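Oxysterol-binding protein homolog 3 (Saccharomyces cerevisiae, PDB 4IC4) transfers lipids, sterols included, between membranes without vesicles, using a hydrophobic pocket in its OSBP-related domain, which also binds phosphatidylinositol 4-phosphate. Local coordinates at residues A[85-89]-A[157-161]; A[78-84]-A[100-105]; A[94-98]-A[194-198]; A[137-141]-A[380-384]. Residue numbers count along the deposited sequence, not the author numbering.

Contact 1 (A[85-89]-A[157-161]); sequences LTKAT and HLDWE
L85 lays its CB over one face of the W160 indole, 3.7 Å from the centroid of the five-membered ring and 12° off the ring normal, a CH-pi contact. One residue on in the helix, T86 (chi1 m) meets the same indole at its edge: W160 NE1 donates to T86 OG1 at 3.0 Å, almost linearly. W160 takes chi1 p, with its CA-CB bond toward the helix. The partner segment is the tight turn of a beta-hairpin, joining strands 150-157 and 160-172: H157 N donates to W160 O at 2.8 Å, L158 and D159 have phi/psi of -60/-34 and -106/-1, and D159 N donates to H157 ND1 at 2.9 Å. CA atoms come closest at T86 and D159, 6.8 Å apart. At the last residue of 85-89, T89 (chi1 p) turns OG1 back onto T86 O at 2.7 Å and sets CG2 3.7 Å from D159 O. A water donates to T89 OG1 at 2.6 Å and, weakly, to D159 OD2 at 2.9 Å.

Contact 2 (A[78-84]-A[100-105]); sequences TFEYAPL and AFAISF
The ring of F101 is the main bump here, and residues 78-84 curve round it as the hollow. After the 3-10 residue T78, a type I turn runs from F79 to A82 (A82 N to F79 O, 3.1 Å) and the chain continues into helix 83-88. Within the OSBP-related domain, this packs the turn before that helix on the following helix, 94-104. F101, with chi1 t, reaches out from helix 94-104: its CZ lies 3.1 Å from T78 O and 3.7 Å from F79 CD1, its CD1 3.6 Å from Y81 O, and its CE1 4.0 Å from A82 CA. The rings of F79 and F101 meet obliquely, planes at 47°. In return L84 (chi1 m, chi2 t) fits against the helix backbone, CD1 3.6 Å from F101 N and 4.0 Å from A100 CB, while Y81 CD2 rests 3.5 Å from S104 CB. CA atoms are nearest at T78-F105, 5.0 Å, and L84-F101, 5.9 Å. Y81 OH bonds G286. No direct hydrogen bond crosses; one water donates to T78 O (2.7 Å) and S104 OG (2.9 Å) and accepts from Y81 N (2.8 Å), so an otherwise apolar, buried fit satisfies T78 O and Y81 N through a bound water.

Contact 3 (A[94-98]-A[194-198]); sequences PITFV and ELFEW
Helix 94-98 runs along strand 195-198 at 10.5 Å between the axes of the short segments, their directions 38° apart (signed crossing angle -38°). CA atoms pair P94 with E194 at 9.7 Å and V98 with F196 at 7.8 Å. E194, just before the strand, stretches out an all-trans side chain that brings OE2 to 3.9 Å from P94 CG, while its OE1 is hydrogen-bonded to S225. F196 (chi1 m) carries most of the contact: V98 CG2 stands over its face, 3.9 Å from the ring centroid and 3° off the normal, a CH-pi contact, while P94 CB lies 4.0 Å from F196 CZ and I95 CB 4.1 Å from F196 CE1. V98, with chi1 t, also sets CG1 4.0 Å from F196 CB. The CA-CB bond of E197 points away from the helix, and its carboxylate forms a salt bridge with R186. W198 (chi1 p) faces the helix again and closes the row, CZ3 3.7 Å from V98 CG1. Every second residue of the strand thus meets the helix, as expected for a helix laid on one face of a sheet. Strand 195-199 is hydrogen-bonded between strands 177-189 and 214-225, whose L187 and V223 also touch V98, and A88 of helix 83-88 packs on V98 from the helical side.

Contact 4 (A[137-141]-A[380-384]); sequences FRLIS and SYWER
Two aromatic residues at the start of helix 381-386 lie against strand 137-141, and the closest CA atoms are those of I140 and Y381, 7.8 Å apart. R138 leaves the strand with chi1 p and then runs fully extended, chi2 to chi4 all near 180°, which lays its guanidinium flat on W382: centres 3.6 Å apart, planes at 7°, and R138 CZ 3.6 Å from the centroid of the five-membered ring, a cation-pi stack. R138 CD sits 3.7 Å over the centroid of the six-membered ring of the same indole. R138 NE also forms a salt bridge with E156 of strand 150-157. W382 (chi1 m) brings CZ2 to 3.5 Å from the backbone L139 O and packs it 3.9 Å from I140 CB. This joins the C-terminal part of the chain to the curled antiparallel sheet of the OSBP-related domain, on the face opposite to L139, whose CA-CB bond points away and whose side chain touches F79. I140 (chi1 t, chi2 p) places CD1 over the ring of Y381 (chi1 t), 3.3 Å from its centroid and 5° off the normal, while Y381 OH is hydrogen-bonded to E129. S380, chi1 p, is the N-cap of the helix, its OG accepting from E383 N at 3.3 Å; R384 N donates to S380 O at 3.0 Å.

Overall arrangement
From the N terminus, contact 2 opens first and closes the shortest loop, 78-84 to 100-105, folding helices 83-88 and 94-104 against each other. Within that loop contacts 1 and 3 open, and both close later on the sheet, at 157-161 and 194-198; contacts 1, 2 and 3 therefore cross one another, and none is nested. Contact 4 starts at 137-141, after contact 2 has closed, crosses contacts 1 and 3, and ends at the C-terminal helix 381-386. The helical pair is thus held to one sheet at two places, the 157-161 turn and strand 195-199, with F101 touching both L85 and W198. F137 and L139 reach A82 and F79, so strand 137-145 has the 79-82 turn on one face and helix 381-386 on the other.

Contact 1 (A[85-89]-A[157-161])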
loop_
_atom_site.group_PDB
_atom_site.type_symbol
_atom_site.label_atom_id
_atom_site.label_comp_id
_atom_site.label_asym_id
_atom_site.label_seq_id
_atom_site.Cartn_x
_atom_site.Cartn_y
_atom_site.Cartn_z
ATOM N N LEU A 85 13.452 8.180 1.593
ATOM C CA LEU A 85 13.224 9.339 0.737
ATOM C C LEU A 85 13.907 10.558 1.335
ATOM O O LEU A 85 14.522 11.356 0.622
ATOM C CB LEU A 85 11.724 9.602 0.579
ATOM C CG LEU A 85 10.949 8.458 -0.082
ATOM C CD1 LEU A 85 9.476 8.825 -0.184
ATOM C CD2 LEU A 85 11.539 8.169 -1.459
ATOM N N THR A 86 13.803 10.696 2.652
ATOM C CA THR A 86 14.428 11.814 3.338
ATOM C C THR A 86 15.943 11.723 3.151
ATOM O O THR A 86 16.598 12.724 2.860
ATOM C CB THR A 86 14.065 11.801 4.832
ATOM O OG1 THR A 86 12.642 11.910 4.966
ATOM C CG2 THR A 86 14.737 12.968 5.558
ATOM N N LYS A 87 16.492 10.519 3.289
ATOM C CA LYS A 87 17.931 10.330 3.117
ATOM C C LYS A 87 18.330 10.635 1.677
ATOM O O LYS A 87 19.411 11.172 1.419
ATOM C CB LYS A 87 18.332 8.896 3.467
ATOM C CG LYS A 87 19.822 8.624 3.317
ATOM C CD LYS A 87 20.204 7.206 3.727
ATOM C CE LYS A 87 20.023 6.968 5.218
ATOM N NZ LYS A 87 18.595 7.000 5.630
ATOM N N ALA A 88 17.449 10.297 0.742
ATOM C CA ALA A 88 17.713 10.538 -0.669
ATOM C C ALA A 88 17.943 12.021 -0.947
ATOM O O ALA A 88 18.831 12.377 -1.722
ATOM C CB ALA A 88 16.550 10.011 -1.519
ATOM N N THR A 89 17.154 12.884 -0.311
ATOM C CA THR A 89 17.287 14.327 -0.514
ATOM C C THR A 89 18.572 14.881 0.089
ATOM O O THR A 89 18.889 16.055 -0.099
ATOM C CB THR A 89 16.109 15.120 0.113
ATOM O OG1 THR A 89 16.159 15.016 1.542
ATOM C CG2 THR A 89 14.774 14.594 -0.395
ATOM N N HIS A 157 6.178 15.591 3.230
ATOM C CA HIS A 157 7.266 15.721 4.192
ATOM C C HIS A 157 7.807 17.118 3.895
ATOM O O HIS A 157 7.504 17.689 2.847
ATOM C CB HIS A 157 8.329 14.655 3.908
ATOM C CG HIS A 157 9.494 14.672 4.851
ATOM N ND1 HIS A 157 10.528 15.577 4.746
ATOM C CD2 HIS A 157 9.811 13.858 5.888
ATOM C CE1 HIS A 157 11.433 15.319 5.675
ATOM N NE2 HIS A 157 11.022 14.280 6.379
ATOM N N LEU A 158 8.585 17.682 4.807
ATOM C CA LEU A 158 9.143 19.006 4.567
ATOM C C LEU A 158 10.018 19.027 3.315
ATOM O O LEU A 158 10.053 20.023 2.586
ATOM C CB LEU A 158 9.988 19.454 5.765
ATOM C CG LEU A 158 10.800 20.741 5.573
ATOM C CD1 LEU A 158 9.855 21.923 5.474
ATOM C CD2 LEU A 158 11.757 20.929 6.738
ATOM N N ASP A 159 10.701 17.916 3.048
ATOM C CA ASP A 159 11.626 17.861 1.920
ATOM C C ASP A 159 11.208 17.074 0.680
ATOM O O ASP A 159 11.953 17.020 -0.296
ATOM C CB ASP A 159 12.981 17.349 2.413
ATOM C CG ASP A 159 13.485 18.115 3.622
ATOM O OD1 ASP A 159 13.393 19.360 3.614
ATOM O OD2 ASP A 159 13.970 17.475 4.576
ATOM N N TRP A 160 10.030 16.466 0.710
ATOM C CA TRP A 160 9.556 15.699 -0.437
ATOM C C TRP A 160 8.071 15.436 -0.318
ATOM O O TRP A 160 7.485 15.561 0.755
ATOM C CB TRP A 160 10.288 14.348 -0.553
ATOM C CG TRP A 160 10.252 13.497 0.702
ATOM C CD1 TRP A 160 11.237 13.391 1.642
ATOM C CD2 TRP A 160 9.175 12.661 1.156
ATOM N NE1 TRP A 160 10.843 12.542 2.652
ATOM C CE2 TRP A 160 9.582 12.081 2.379
ATOM C CE3 TRP A 160 7.906 12.346 0.648
ATOM C CZ2 TRP A 160 8.766 11.205 3.107
ATOM C CZ3 TRP A 160 7.090 11.473 1.376
ATOM C CH2 TRP A 160 7.527 10.914 2.592
ATOM N N GLU A 161 7.457 15.098 -1.441
ATOM C CA GLU A 161 6.043 14.762 -1.447
ATOM C C GLU A 161 5.845 13.710 -2.518
ATOM O O GLU A 161 6.653 13.589 -3.442
ATOM C CB GLU A 161 5.171 15.989 -1.718
ATOM C CG GLU A 161 5.417 16.679 -3.042
ATOM C CD GLU A 161 4.436 17.809 -3.282
ATOM O OE1 GLU A 161 4.293 18.677 -2.394
ATOM O OE2 GLU A 161 3.810 17.829 -4.362
HETATM O O HOH W 1 16.589 16.785 3.467
#

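Contact 2 (A[78-84]-A[100-105])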
loop_
_atom_site.group_PDB
_atom_site.type_symbol
_atom_site.label_atom_id
_atom_site.label_comp_id
_atom_site.label_asym_id
_atom_site.label_seq_id
_atom_site.Cartn_x
_atom_site.Cartn_y
_atom_site.Cartn_z
ATOM N N THR A 78 3.374 1.401 1.590
ATOM C CA THR A 78 4.373 1.777 0.599
ATOM C C THR A 78 5.334 2.763 1.273
ATOM O O THR A 78 6.487 2.903 0.863
ATOM C CB THR A 78 3.709 2.476 -0.616
ATOM O OG1 THR A 78 2.968 1.511 -1.372
ATOM C CG2 THR A 78 4.755 3.126 -1.518
ATOM N N PHE A 79 4.855 3.425 2.325
ATOM C CA PHE A 79 5.646 4.422 3.042
ATOM C C PHE A 79 6.275 3.977 4.363
ATOM O O PHE A 79 6.768 4.802 5.131
ATOM C CB PHE A 79 4.789 5.676 3.251
ATOM C CG PHE A 79 4.438 6.372 1.970
ATOM C CD1 PHE A 79 5.343 7.246 1.371
ATOM C CD2 PHE A 79 3.238 6.104 1.324
ATOM C CE1 PHE A 79 5.057 7.839 0.146
ATOM C CE2 PHE A 79 2.940 6.692 0.094
ATOM C CZ PHE A 79 3.855 7.562 -0.494
ATOM N N GLU A 80 6.278 2.672 4.619
ATOM C CA GLU A 80 6.875 2.153 5.844
ATOM C C GLU A 80 8.323 2.624 5.995
ATOM O O GLU A 80 8.769 2.922 7.102
ATOM C CB GLU A 80 6.845 0.617 5.855
ATOM C CG GLU A 80 7.497 0.009 7.095
ATOM C CD GLU A 80 7.544 -1.513 7.080
ATOM O OE1 GLU A 80 7.007 -2.142 6.140
ATOM O OE2 GLU A 80 8.129 -2.081 8.026
ATOM N N TYR A 81 9.049 2.682 4.879
ATOM C CA TYR A 81 10.453 3.090 4.909
ATOM C C TYR A 81 10.674 4.467 4.287
ATOM O O TYR A 81 11.657 4.707 3.572
ATOM C CB TYR A 81 11.308 2.032 4.200
ATOM C CG TYR A 81 11.184 0.653 4.815
ATOM C CD1 TYR A 81 11.904 0.300 5.959
ATOM C CD2 TYR A 81 10.313 -0.293 4.271
ATOM C CE1 TYR A 81 11.757 -0.967 6.548
ATOM C CE2 TYR A 81 10.162 -1.556 4.852
ATOM C CZ TYR A 81 10.883 -1.886 5.986
ATOM O OH TYR A 81 10.722 -3.133 6.548
ATOM N N ALA A 82 9.747 5.371 4.583
ATOM C CA ALA A 82 9.801 6.745 4.104
ATOM C C ALA A 82 11.132 7.446 4.399
ATOM O O ALA A 82 11.542 8.330 3.644
ATOM C CB ALA A 82 8.652 7.547 4.708
ATOM N N PRO A 83 11.811 7.089 5.511
ATOM C CA PRO A 83 13.089 7.760 5.786
ATOM C C PRO A 83 14.096 7.621 4.640
ATOM O O PRO A 83 15.041 8.403 4.540
ATOM C CB PRO A 83 13.558 7.092 7.074
ATOM C CG PRO A 83 12.260 6.854 7.790
ATOM C CD PRO A 83 11.361 6.324 6.691
ATOM N N LEU A 84 13.901 6.623 3.783
ATOM C CA LEU A 84 14.788 6.441 2.635
ATOM C C LEU A 84 14.662 7.640 1.700
ATOM O O LEU A 84 15.639 8.063 1.076
ATOM C CB LEU A 84 14.422 5.168 1.868
ATOM C CG LEU A 84 14.838 3.835 2.496
ATOM C CD1 LEU A 84 14.201 2.691 1.731
ATOM C CD2 LEU A 84 16.357 3.706 2.477
ATOM N N ALA A 100 15.725 1.983 -3.561
ATOM C CA ALA A 100 15.556 1.151 -2.374
ATOM C C ALA A 100 14.128 1.330 -1.863
ATOM O O ALA A 100 13.456 0.363 -1.494
ATOM C CB ALA A 100 16.559 1.563 -1.293
ATOM N N PHE A 101 13.669 2.575 -1.839
ATOM C CA PHE A 101 12.316 2.866 -1.380
ATOM C C PHE A 101 11.285 2.166 -2.259
ATOM O O PHE A 101 10.344 1.557 -1.757
ATOM C CB PHE A 101 12.057 4.375 -1.402
ATOM C CG PHE A 101 10.647 4.749 -1.031
ATOM C CD1 PHE A 101 10.236 4.729 0.300
ATOM C CD2 PHE A 101 9.723 5.083 -2.014
ATOM C CE1 PHE A 101 8.918 5.037 0.644
ATOM C CE2 PHE A 101 8.400 5.393 -1.679
ATOM C CZ PHE A 101 8.000 5.370 -0.345
ATOM N N ALA A 102 11.475 2.243 -3.574
ATOM C CA ALA A 102 10.549 1.636 -4.524
ATOM C C ALA A 102 10.389 0.129 -4.355
ATOM O O ALA A 102 9.306 -0.416 -4.569
ATOM C CB ALA A 102 10.989 1.952 -5.948
ATOM N N ILE A 103 11.470 -0.540 -3.974
ATOM C CA ILE A 103 11.458 -1.985 -3.785
ATOM C C ILE A 103 11.017 -2.401 -2.380
ATOM O O ILE A 103 10.427 -3.469 -2.198
ATOM C CB ILE A 103 12.870 -2.568 -4.035
ATOM C CG1 ILE A 103 13.280 -2.333 -5.490
ATOM C CG2 ILE A 103 12.898 -4.053 -3.698
ATOM C CD1 ILE A 103 14.738 -2.655 -5.777
ATOM N N SER A 104 11.286 -1.547 -1.397
ATOM C CA SER A 104 10.995 -1.866 -0.003
ATOM C C SER A 104 9.604 -2.365 0.352
ATOM O O SER A 104 9.469 -3.217 1.231
ATOM C CB SER A 104 11.339 -0.675 0.899
ATOM O OG SER A 104 10.481 0.425 0.667
ATOM N N PHE A 105 8.575 -1.859 -0.316
ATOM C CA PHE A 105 7.220 -2.276 0.017
ATOM C C PHE A 105 7.001 -3.782 -0.130
ATOM O O PHE A 105 6.141 -4.354 0.542
ATOM C CB PHE A 105 6.192 -1.524 -0.836
ATOM C CG PHE A 105 5.971 -2.131 -2.183
ATOM C CD1 PHE A 105 6.902 -1.964 -3.199
ATOM C CD2 PHE A 105 4.843 -2.911 -2.427
ATOM C CE1 PHE A 105 6.716 -2.566 -4.441
ATOM C CE2 PHE A 105 4.646 -3.520 -3.667
ATOM C CZ PHE A 105 5.587 -3.346 -4.677
HETATM O O HOH W 2 7.619 1.649 -1.555
HETATM O O HOH W 3 8.536 1.846 2.230
#

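Contact 3 (A[94-98]-A[194-198])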
loop_
_atom_site.group_PDB
_atom_site.type_symbol
_atom_site.label_atom_id
_atom_site.label_comp_id
_atom_site.label_asym_id
_atom_site.label_seq_id
_atom_site.Cartn_x
_atom_site.Cartn_y
_atom_site.Cartn_z
ATOM N N PRO A 94 20.827 10.341 -5.205
ATOM C CA PRO A 94 19.455 10.092 -4.752
ATOM C C PRO A 94 18.695 8.904 -5.332
ATOM O O PRO A 94 17.954 8.238 -4.611
ATOM C CB PRO A 94 18.752 11.416 -5.038
ATOM C CG PRO A 94 19.498 11.942 -6.229
ATOM C CD PRO A 94 20.926 11.670 -5.832
ATOM N N ILE A 95 18.865 8.623 -6.618
ATOM C CA ILE A 95 18.123 7.514 -7.204
ATOM C C ILE A 95 18.457 6.171 -6.562
ATOM O O ILE A 95 17.668 5.233 -6.646
ATOM C CB ILE A 95 18.322 7.436 -8.746
ATOM C CG1 ILE A 95 17.154 6.661 -9.374
ATOM C CG2 ILE A 95 19.639 6.751 -9.080
ATOM C CD1 ILE A 95 17.051 6.788 -10.884
ATOM N N THR A 96 19.611 6.071 -5.909
ATOM C CA THR A 96 19.971 4.817 -5.255
ATOM C C THR A 96 18.995 4.570 -4.108
ATOM O O THR A 96 18.506 3.457 -3.923
ATOM C CB THR A 96 21.407 4.847 -4.680
ATOM O OG1 THR A 96 21.542 5.949 -3.777
ATOM C CG2 THR A 96 22.426 4.980 -5.794
ATOM N N PHE A 97 18.704 5.620 -3.347
ATOM C CA PHE A 97 17.799 5.494 -2.215
ATOM C C PHE A 97 16.338 5.474 -2.648
ATOM O O PHE A 97 15.501 4.829 -2.010
ATOM C CB PHE A 97 18.076 6.612 -1.208
ATOM C CG PHE A 97 19.460 6.551 -0.633
ATOM C CD1 PHE A 97 20.522 7.174 -1.276
ATOM C CD2 PHE A 97 19.719 5.782 0.495
ATOM C CE1 PHE A 97 21.828 7.023 -0.807
ATOM C CE2 PHE A 97 21.020 5.624 0.972
ATOM C CZ PHE A 97 22.074 6.246 0.318
ATOM N N VAL A 98 16.025 6.175 -3.733
ATOM C CA VAL A 98 14.655 6.162 -4.235
ATOM C C VAL A 98 14.374 4.742 -4.728
ATOM O O VAL A 98 13.275 4.219 -4.552
ATOM C CB VAL A 98 14.462 7.172 -5.391
ATOM C CG1 VAL A 98 13.071 7.021 -5.993
ATOM C CG2 VAL A 98 14.646 8.589 -4.874
ATOM N N GLU A 194 13.585 17.965 -8.091
ATOM C CA GLU A 194 13.857 16.777 -8.896
ATOM C C GLU A 194 12.692 15.806 -8.750
ATOM O O GLU A 194 12.190 15.586 -7.646
ATOM C CB GLU A 194 15.162 16.093 -8.467
ATOM C CG GLU A 194 15.514 14.876 -9.327
ATOM C CD GLU A 194 16.881 14.276 -9.020
ATOM O OE1 GLU A 194 17.252 13.286 -9.686
ATOM O OE2 GLU A 194 17.590 14.780 -8.123
ATOM N N LEU A 195 12.264 15.232 -9.868
ATOM C CA LEU A 195 11.143 14.297 -9.864
ATOM C C LEU A 195 11.590 12.873 -10.157
ATOM O O LEU A 195 12.540 12.645 -10.905
ATOM C CB LEU A 195 10.108 14.706 -10.917
ATOM C CG LEU A 195 9.607 16.151 -10.914
ATOM C CD1 LEU A 195 8.612 16.339 -12.056
ATOM C CD2 LEU A 195 8.961 16.479 -9.575
ATOM N N PHE A 196 10.895 11.915 -9.553
ATOM C CA PHE A 196 11.177 10.500 -9.768
ATOM C C PHE A 196 9.835 9.838 -10.033
ATOM O O PHE A 196 8.834 10.178 -9.405
ATOM C CB PHE A 196 11.820 9.877 -8.530
ATOM C CG PHE A 196 13.158 10.458 -8.188
ATOM C CD1 PHE A 196 14.328 9.894 -8.689
ATOM C CD2 PHE A 196 13.245 11.579 -7.373
ATOM C CE1 PHE A 196 15.573 10.447 -8.378
ATOM C CE2 PHE A 196 14.484 12.139 -7.057
ATOM C CZ PHE A 196 15.647 11.571 -7.560
ATOM N N GLU A 197 9.812 8.897 -10.966
ATOM C CA GLU A 197 8.581 8.198 -11.301
ATOM C C GLU A 197 8.831 6.716 -11.514
ATOM O O GLU A 197 9.911 6.308 -11.949
ATOM C CB GLU A 197 7.962 8.787 -12.572
ATOM C CG GLU A 197 7.486 10.221 -12.446
ATOM C CD GLU A 197 7.056 10.805 -13.779
ATOM O OE1 GLU A 197 6.216 10.182 -14.460
ATOM O OE2 GLU A 197 7.557 11.890 -14.146
ATOM N N TRP A 198 7.830 5.909 -11.183
ATOM C CA TRP A 198 7.920 4.475 -11.378
ATOM C C TRP A 198 6.564 3.829 -11.160
ATOM O O TRP A 198 5.682 4.404 -10.520
ATOM C CB TRP A 198 8.969 3.854 -10.438
ATOM C CG TRP A 198 8.585 3.758 -8.984
ATOM C CD1 TRP A 198 7.964 2.708 -8.365
ATOM C CD2 TRP A 198 8.835 4.733 -7.966
ATOM N NE1 TRP A 198 7.817 2.970 -7.021
ATOM C CE2 TRP A 198 8.342 4.206 -6.750
ATOM C CE3 TRP A 198 9.427 6.003 -7.963
ATOM C CZ2 TRP A 198 8.424 4.906 -5.540
ATOM C CZ3 TRP A 198 9.511 6.701 -6.757
ATOM C CH2 TRP A 198 9.009 6.148 -5.563
#

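Contact 4 (A[137-141]-A[380-384])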
loop_
_atom_site.group_PDB
_atom_site.type_symbol
_atom_site.label_atom_id
_atom_site.label_comp_id
_atom_site.label_asym_id
_atom_site.label_seq_id
_atom_site.Cartn_x
_atom_site.Cartn_y
_atom_site.Cartn_z
ATOM N N PHE A 137 6.339 12.846 8.178
ATOM C CA PHE A 137 5.405 12.938 7.065
ATOM C C PHE A 137 3.960 12.699 7.452
ATOM O O PHE A 137 3.655 12.202 8.536
ATOM C CB PHE A 137 5.800 11.960 5.945
ATOM C CG PHE A 137 5.401 10.523 6.202
ATOM C CD1 PHE A 137 4.101 10.087 5.950
ATOM C CD2 PHE A 137 6.335 9.600 6.668
ATOM C CE1 PHE A 137 3.737 8.752 6.155
ATOM C CE2 PHE A 137 5.984 8.265 6.877
ATOM C CZ PHE A 137 4.683 7.838 6.620
ATOM N N ARG A 138 3.070 13.088 6.554
ATOM C CA ARG A 138 1.651 12.864 6.750
ATOM C C ARG A 138 1.130 12.408 5.404
ATOM O O ARG A 138 1.637 12.810 4.354
ATOM C CB ARG A 138 0.932 14.134 7.195
ATOM C CG ARG A 138 0.892 15.234 6.159
ATOM C CD ARG A 138 0.208 16.455 6.731
ATOM N NE ARG A 138 0.049 17.511 5.741
ATOM C CZ ARG A 138 -0.352 18.743 6.033
ATOM N NH1 ARG A 138 -0.630 19.066 7.287
ATOM N NH2 ARG A 138 -0.477 19.646 5.071
ATOM N N LEU A 139 0.116 11.563 5.440
ATOM C CA LEU A 139 -0.459 11.036 4.225
ATOM C C LEU A 139 -1.972 11.065 4.306
ATOM O O LEU A 139 -2.547 10.893 5.381
ATOM C CB LEU A 139 0.030 9.594 4.038
ATOM C CG LEU A 139 -0.584 8.643 3.010
ATOM C CD1 LEU A 139 0.388 7.487 2.776
ATOM C CD2 LEU A 139 -1.932 8.119 3.492
ATOM N N ILE A 140 -2.612 11.335 3.175
ATOM C CA ILE A 140 -4.064 11.288 3.103
ATOM C C ILE A 140 -4.396 10.478 1.850
ATOM O O ILE A 140 -3.710 10.578 0.832
ATOM C CB ILE A 140 -4.722 12.694 3.028
ATOM C CG1 ILE A 140 -6.245 12.537 2.945
ATOM C CG2 ILE A 140 -4.220 13.464 1.819
ATOM C CD1 ILE A 140 -6.861 11.798 4.121
ATOM N N SER A 141 -5.423 9.643 1.942
ATOM C CA SER A 141 -5.841 8.823 0.818
ATOM C C SER A 141 -7.360 8.735 0.784
ATOM O O SER A 141 -8.029 8.912 1.806
ATOM C CB SER A 141 -5.230 7.421 0.920
ATOM O OG SER A 141 -5.665 6.729 2.079
ATOM N N SER A 380 -9.551 21.839 1.868
ATOM C CA SER A 380 -8.664 20.700 1.669
ATOM C C SER A 380 -8.759 19.830 2.917
ATOM O O SER A 380 -9.228 20.284 3.962
ATOM C CB SER A 380 -7.219 21.165 1.481
ATOM O OG SER A 380 -6.709 21.756 2.666
ATOM N N TYR A 381 -8.314 18.583 2.817
ATOM C CA TYR A 381 -8.366 17.688 3.964
ATOM C C TYR A 381 -7.651 18.249 5.189
ATOM O O TYR A 381 -8.222 18.313 6.276
ATOM C CB TYR A 381 -7.740 16.331 3.629
ATOM C CG TYR A 381 -7.895 15.324 4.749
ATOM C CD1 TYR A 381 -9.065 14.580 4.875
ATOM C CD2 TYR A 381 -6.887 15.146 5.706
ATOM C CE1 TYR A 381 -9.235 13.676 5.923
ATOM C CE2 TYR A 381 -7.048 14.250 6.763
ATOM C CZ TYR A 381 -8.227 13.516 6.862
ATOM O OH TYR A 381 -8.416 12.621 7.893
ATOM N N TRP A 382 -6.397 18.651 5.017
ATOM C CA TRP A 382 -5.630 19.145 6.149
ATOM C C TRP A 382 -6.136 20.462 6.721
ATOM O O TRP A 382 -5.997 20.703 7.920
ATOM C CB TRP A 382 -4.146 19.215 5.781
ATOM C CG TRP A 382 -3.601 17.861 5.416
ATOM C CD1 TRP A 382 -3.151 17.464 4.191
ATOM C CD2 TRP A 382 -3.511 16.712 6.269
ATOM N NE1 TRP A 382 -2.792 16.137 4.224
ATOM C CE2 TRP A 382 -3.003 15.649 5.487
ATOM C CE3 TRP A 382 -3.813 16.473 7.617
ATOM C CZ2 TRP A 382 -2.789 14.364 6.010
ATOM C CZ3 TRP A 382 -3.601 15.195 8.138
ATOM C CH2 TRP A 382 -3.094 14.158 7.331
ATOM N N GLU A 383 -6.725 21.315 5.886
ATOM C CA GLU A 383 -7.268 22.564 6.405
ATOM C C GLU A 383 -8.538 22.278 7.209
ATOM O O GLU A 383 -8.738 22.845 8.285
ATOM C CB GLU A 383 -7.553 23.555 5.272
ATOM C CG GLU A 383 -6.302 24.253 4.748
ATOM C CD GLU A 383 -5.527 24.960 5.852
ATOM O OE1 GLU A 383 -6.117 25.816 6.544
ATOM O OE2 GLU A 383 -4.330 24.658 6.028
ATOM N N ARG A 384 -9.391 21.394 6.694
ATOM C CA ARG A 384 -10.625 21.017 7.384
ATOM C C ARG A 384 -10.308 20.389 8.742
ATOM O O ARG A 384 -10.939 20.692 9.751
ATOM C CB ARG A 384 -11.404 19.981 6.564
ATOM C CG ARG A 384 -12.165 20.493 5.349
ATOM C CD ARG A 384 -12.533 19.288 4.473
ATOM N NE ARG A 384 -13.440 19.574 3.361
ATOM C CZ ARG A 384 -14.767 19.600 3.459
ATOM N NH1 ARG A 384 -15.504 19.857 2.386
ATOM N NH2 ARG A 384 -15.362 19.382 4.624
#